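Local coordinates for aldehyde dehydrogenase family protein (PDB 6X9L) that oxidises long-chain aliphatic aldehydes such as octanal, probably to the corresponding acids, with NAD+ as electron acceptor, at residues A[98-101]-A[105-108]; A[112-117]-A[283-288]. The protein carries 1 engineered substitution. One frame throughout, in Å; residues are numbered along the deposited sequence.

Interaction 1. Residues A[98-101]-A[105-108]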
loop_
_atom_site.group_PDB
_atom_site.type_symbol
_atom_site.label_atom_id
_atom_site.label_comp_id
_atom_site.label_asym_id
_atom_site.label_seq_id
_atom_site.Cartn_x
_atom_site.Cartn_y
_atom_site.Cartn_z
ATOM N N GLN A 98 -0.687 17.998 30.591
ATOM C CA GLN A 98 0.077 17.592 31.770
ATOM C C GLN A 98 0.483 16.118 31.714
ATOM O O GLN A 98 1.574 15.759 32.172
ATOM C CB GLN A 98 -0.726 17.904 33.028
ATOM C CG GLN A 98 -0.950 19.406 33.220
ATOM C CD GLN A 98 0.183 20.089 33.966
ATOM O OE1 GLN A 98 1.030 19.433 34.581
ATOM N NE2 GLN A 98 0.211 21.420 33.912
ATOM N N ALA A 99 -0.362 15.254 31.146
ATOM C CA ALA A 99 -0.023 13.837 31.056
ATOM C C ALA A 99 1.069 13.584 30.004
ATOM O O ALA A 99 1.995 12.796 30.238
ATOM C CB ALA A 99 -1.289 13.018 30.772
ATOM N N ILE A 100 0.991 14.258 28.853
ATOM C CA ILE A 100 2.059 14.167 27.850
ATOM C C ILE A 100 3.399 14.588 28.450
ATOM O O ILE A 100 4.398 13.862 28.371
ATOM C CB ILE A 100 1.707 15.028 26.626
ATOM C CG1 ILE A 100 0.464 14.475 25.908
ATOM C CG2 ILE A 100 2.951 15.224 25.728
ATOM C CD1 ILE A 100 -0.261 15.491 24.995
ATOM N N SER A 101 3.442 15.789 29.032
ATOM C CA SER A 101 4.640 16.276 29.705
ATOM C C SER A 101 5.155 15.262 30.721
ATOM O O SER A 101 6.357 14.962 30.769
ATOM C CB SER A 101 4.330 17.608 30.392
ATOM O OG SER A 101 5.494 18.223 30.908
ATOM N N GLY A 105 8.197 13.986 28.911
ATOM C CA GLY A 105 9.086 15.095 29.182
ATOM C C GLY A 105 8.910 16.345 28.342
ATOM O O GLY A 105 9.736 17.262 28.460
ATOM N N ALA A 106 7.863 16.434 27.516
ATOM C CA ALA A 106 7.640 17.640 26.719
ATOM C C ALA A 106 7.474 18.863 27.614
ATOM O O ALA A 106 6.636 18.873 28.521
ATOM C CB ALA A 106 6.397 17.480 25.845
ATOM N N ALA A 107 8.271 19.898 27.348
ATOM C CA ALA A 107 8.094 21.177 28.025
ATOM C C ALA A 107 6.613 21.549 28.074
ATOM O O ALA A 107 5.942 21.590 27.039
ATOM C CB ALA A 107 8.896 22.266 27.309
ATOM N N ILE A 108 6.097 21.789 29.286
ATOM C CA ILE A 108 4.662 22.025 29.443
ATOM C C ILE A 108 4.179 23.091 28.475
ATOM O O ILE A 108 3.065 23.010 27.950
ATOM C CB ILE A 108 4.326 22.412 30.892
ATOM C CG1 ILE A 108 2.811 22.470 31.059
ATOM C CG2 ILE A 108 4.920 23.776 31.231
ATOM C CD1 ILE A 108 2.134 21.119 30.944
#
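Ser101 uses two oxygens to fasten the end of helix 93-104 to the chain that follows. Its backbone O accepts from Gly105 N at 2.8 Å, the i to i+4 bond at the helix end. Gly105 follows at positive phi (79°), a conformation natural to glycine. The hydroxyl lies anti to the backbone N (chi1 -172°), which carries OG across to Ala106. There it donates to Ala106 O over 2.7 Å, nearly in line with the carbonyl (C=O...OG angle 158°), so a buried loop carbonyl finds its donor in a small side chain. Ile108 CD1 meets the amide of Gln98, 3.5 Å from NE2; this contact is pure packing, since Gln98 NE2 is hydrogen-bonded to Glu94 and OE1 accepts from Ser8 N. A buried glutamine suits this place because both ends of its amide are satisfied. Ile100 CG2 lies 4.1 Å from Ala106 CB, whose single methyl fits the close turn. Backbone hydrogen bonding links Ile108 with Pro323. The whole is a short connection between the successive helices 93-104 and 108-115, with Ile100 also packed against helices 161-174 and 188-201.

Interaction 2. Residues A[112-117]-A[283-288]; sequences RAMQVP and AFRNVG
Met114 and Arg285 meet through the aliphatic parts of their side chains, which cross at about a right angle. Starting from the backbone, Met114 CB is already directed toward residues 283-288, and CG carries the chain onward in the same extended run (chi2 -172°). SD brings the first contact, 4.2 Å from Arg285 CD. At the next bond the chain bends (chi3 -53°), and the terminal methyl CE comes to rest 3.8 Å from that same Arg285 CD. A single methylene is thus touched by both the sulfur and the methyl, a van der Waals contact for which a long, flexible, unbranched thioether is well suited. Arg285 also suits its role: its hydrocarbon shaft offers an apolar flank to the methionine, while bends at chi2 and chi3 turn the charged end onto another course. Bound octanal touches this residue as well.

Beside this pair, Gln115 NE2 faces Asn286 OD1 at 3.8 Å, too long for a hydrogen bond, with the amide planes turned 44° from each other. Asn286 gets its firm hold elsewhere, because ND2 donates to the backbone O of both Gln289 and Asn159, which fixes the rotation of the amide. Its backbone is in the left-handed helical region, where asparagine is more readily accommodated than most residues. Gln115 and Asn286 both pack on Trp160 as well.

Arg285, Asn159 and Trp160 all line the octanal pocket, as does Leu118 just beyond Pro117. Helix 272-284 leads through Arg285 toward Ser290, engineered Ala291 and Ser292 of that pocket. The contact therefore borders the substrate-binding passage of the aldehyde dehydrogenase fold.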
loop_
_atom_site.group_PDB
_atom_site.type_symbol
_atom_site.label_atom_id
_atom_site.label_comp_id
_atom_site.label_asym_id
_atom_site.label_seq_id
_atom_site.Cartn_x
_atom_site.Cartn_y
_atom_site.Cartn_z
ATOM N N ARG A 112 1.052 22.456 25.723
ATOM C CA ARG A 112 -0.161 23.250 25.580
ATOM C C ARG A 112 -0.275 23.849 24.185
ATOM O O ARG A 112 -1.370 23.881 23.604
ATOM C CB ARG A 112 -0.180 24.358 26.630
ATOM C CG ARG A 112 -0.245 23.861 28.074
ATOM C CD ARG A 112 0.063 24.972 29.040
ATOM N NE ARG A 112 -0.264 24.625 30.417
ATOM C CZ ARG A 112 0.371 25.120 31.480
ATOM N NH1 ARG A 112 1.376 25.968 31.317
ATOM N NH2 ARG A 112 0.016 24.761 32.710
ATOM N N ALA A 113 0.838 24.332 23.631
ATOM C CA ALA A 113 0.783 25.102 22.400
ATOM C C ALA A 113 0.683 24.227 21.165
ATOM O O ALA A 113 0.132 24.682 20.149
ATOM C CB ALA A 113 2.014 25.997 22.272
ATOM N N MET A 114 1.165 22.986 21.235
ATOM C CA MET A 114 1.289 22.217 20.009
ATOM C C MET A 114 0.954 20.748 20.164
ATOM O O MET A 114 0.171 20.199 19.378
ATOM C CB MET A 114 2.699 22.371 19.458
ATOM C CG MET A 114 2.818 23.534 18.500
ATOM S SD MET A 114 4.433 23.500 17.730
ATOM C CE MET A 114 5.460 23.435 19.204
ATOM N N GLN A 115 1.561 20.105 21.161
ATOM C CA GLN A 115 1.312 18.693 21.424
ATOM C C GLN A 115 -0.189 18.370 21.460
ATOM O O GLN A 115 -0.627 17.369 20.877
ATOM C CB GLN A 115 2.009 18.310 22.733
ATOM C CG GLN A 115 2.314 16.828 22.917
ATOM C CD GLN A 115 3.448 16.301 22.042
ATOM O OE1 GLN A 115 3.275 15.305 21.348
ATOM N NE2 GLN A 115 4.612 16.937 22.103
ATOM N N VAL A 116 -0.998 19.215 22.103
ATOM C CA VAL A 116 -2.447 18.985 22.146
ATOM C C VAL A 116 -3.178 19.639 20.973
ATOM O O VAL A 116 -3.947 18.966 20.279
ATOM C CB VAL A 116 -3.053 19.472 23.474
ATOM C CG1 VAL A 116 -4.562 19.239 23.480
ATOM C CG2 VAL A 116 -2.388 18.767 24.642
ATOM N N PRO A 117 -3.001 20.938 20.728
ATOM C CA PRO A 117 -3.788 21.587 19.658
ATOM C C PRO A 117 -3.578 20.990 18.279
ATOM O O PRO A 117 -4.533 20.903 17.497
ATOM C CB PRO A 117 -3.320 23.041 19.714
ATOM C CG PRO A 117 -2.888 23.242 21.141
ATOM C CD PRO A 117 -2.292 21.919 21.577
ATOM N N ALA A 283 15.133 22.095 13.714
ATOM C CA ALA A 283 15.810 20.825 13.928
ATOM C C ALA A 283 15.602 20.333 15.356
ATOM O O ALA A 283 15.429 19.131 15.582
ATOM C CB ALA A 283 17.299 20.957 13.598
ATOM N N PHE A 284 15.585 21.248 16.332
ATOM C CA PHE A 284 15.568 20.898 17.750
ATOM C C PHE A 284 14.172 20.949 18.371
ATOM O O PHE A 284 14.051 20.790 19.590
ATOM C CB PHE A 284 16.507 21.818 18.556
ATOM C CG PHE A 284 17.985 21.682 18.211
ATOM C CD1 PHE A 284 18.454 20.618 17.449
ATOM C CD2 PHE A 284 18.901 22.622 18.664
ATOM C CE1 PHE A 284 19.811 20.499 17.135
ATOM C CE2 PHE A 284 20.252 22.509 18.350
ATOM C CZ PHE A 284 20.709 21.436 17.591
ATOM N N ARG A 285 13.118 21.164 17.580
ATOM C CA ARG A 285 11.764 21.114 18.124
ATOM C C ARG A 285 11.491 19.749 18.749
ATOM O O ARG A 285 11.868 18.706 18.206
ATOM C CB ARG A 285 10.746 21.418 17.022
ATOM C CG ARG A 285 9.285 21.401 17.471
ATOM C CD ARG A 285 8.471 22.630 17.001
ATOM N NE ARG A 285 8.375 22.759 15.543
ATOM C CZ ARG A 285 8.968 23.721 14.825
ATOM N NH1 ARG A 285 9.709 24.660 15.419
ATOM N NH2 ARG A 285 8.823 23.740 13.507
ATOM N N ASN A 286 10.831 19.757 19.903
ATOM C CA ASN A 286 10.557 18.522 20.631
ATOM C C ASN A 286 11.873 17.807 20.938
ATOM O O ASN A 286 11.961 16.576 20.926
ATOM C CB ASN A 286 9.583 17.619 19.853
ATOM C CG ASN A 286 8.864 16.604 20.755
ATOM O OD1 ASN A 286 8.384 16.940 21.845
ATOM N ND2 ASN A 286 8.789 15.355 20.295
ATOM N N VAL A 287 12.905 18.610 21.193
ATOM C CA VAL A 287 14.277 18.203 21.504
ATOM C C VAL A 287 14.757 17.176 20.478
ATOM O O VAL A 287 15.347 16.142 20.819
ATOM C CB VAL A 287 14.391 17.724 22.973
ATOM C CG1 VAL A 287 13.338 16.736 23.308
ATOM C CG2 VAL A 287 15.778 17.175 23.294
ATOM N N GLY A 288 14.537 17.483 19.198
ATOM C CA GLY A 288 14.931 16.596 18.133
ATOM C C GLY A 288 14.150 15.304 18.017
ATOM O O GLY A 288 14.483 14.485 17.160
#

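Overall arrangement
The two interactions lie in series along the chain and have helix 108-115 in common: interaction 1 joins it to helix 93-104, interaction 2 to the turn after helix 272-284. Interaction 1 is fully buried and local, made by neighbouring elements and held by hydrogen bonds to backbone atoms. Interaction 2 is smaller, only partly buried, and joins residues far apart in sequence without any hydrogen bond between its segments. They adjoin directly, since Ile100 packs on Gln115 and Val116. The hydrogen-bonded turn thus sets helix 108-115 beside its predecessor, whereas the next stretch of chain offers one van der Waals contact and one long amide approach to the wall of the octanal pocket.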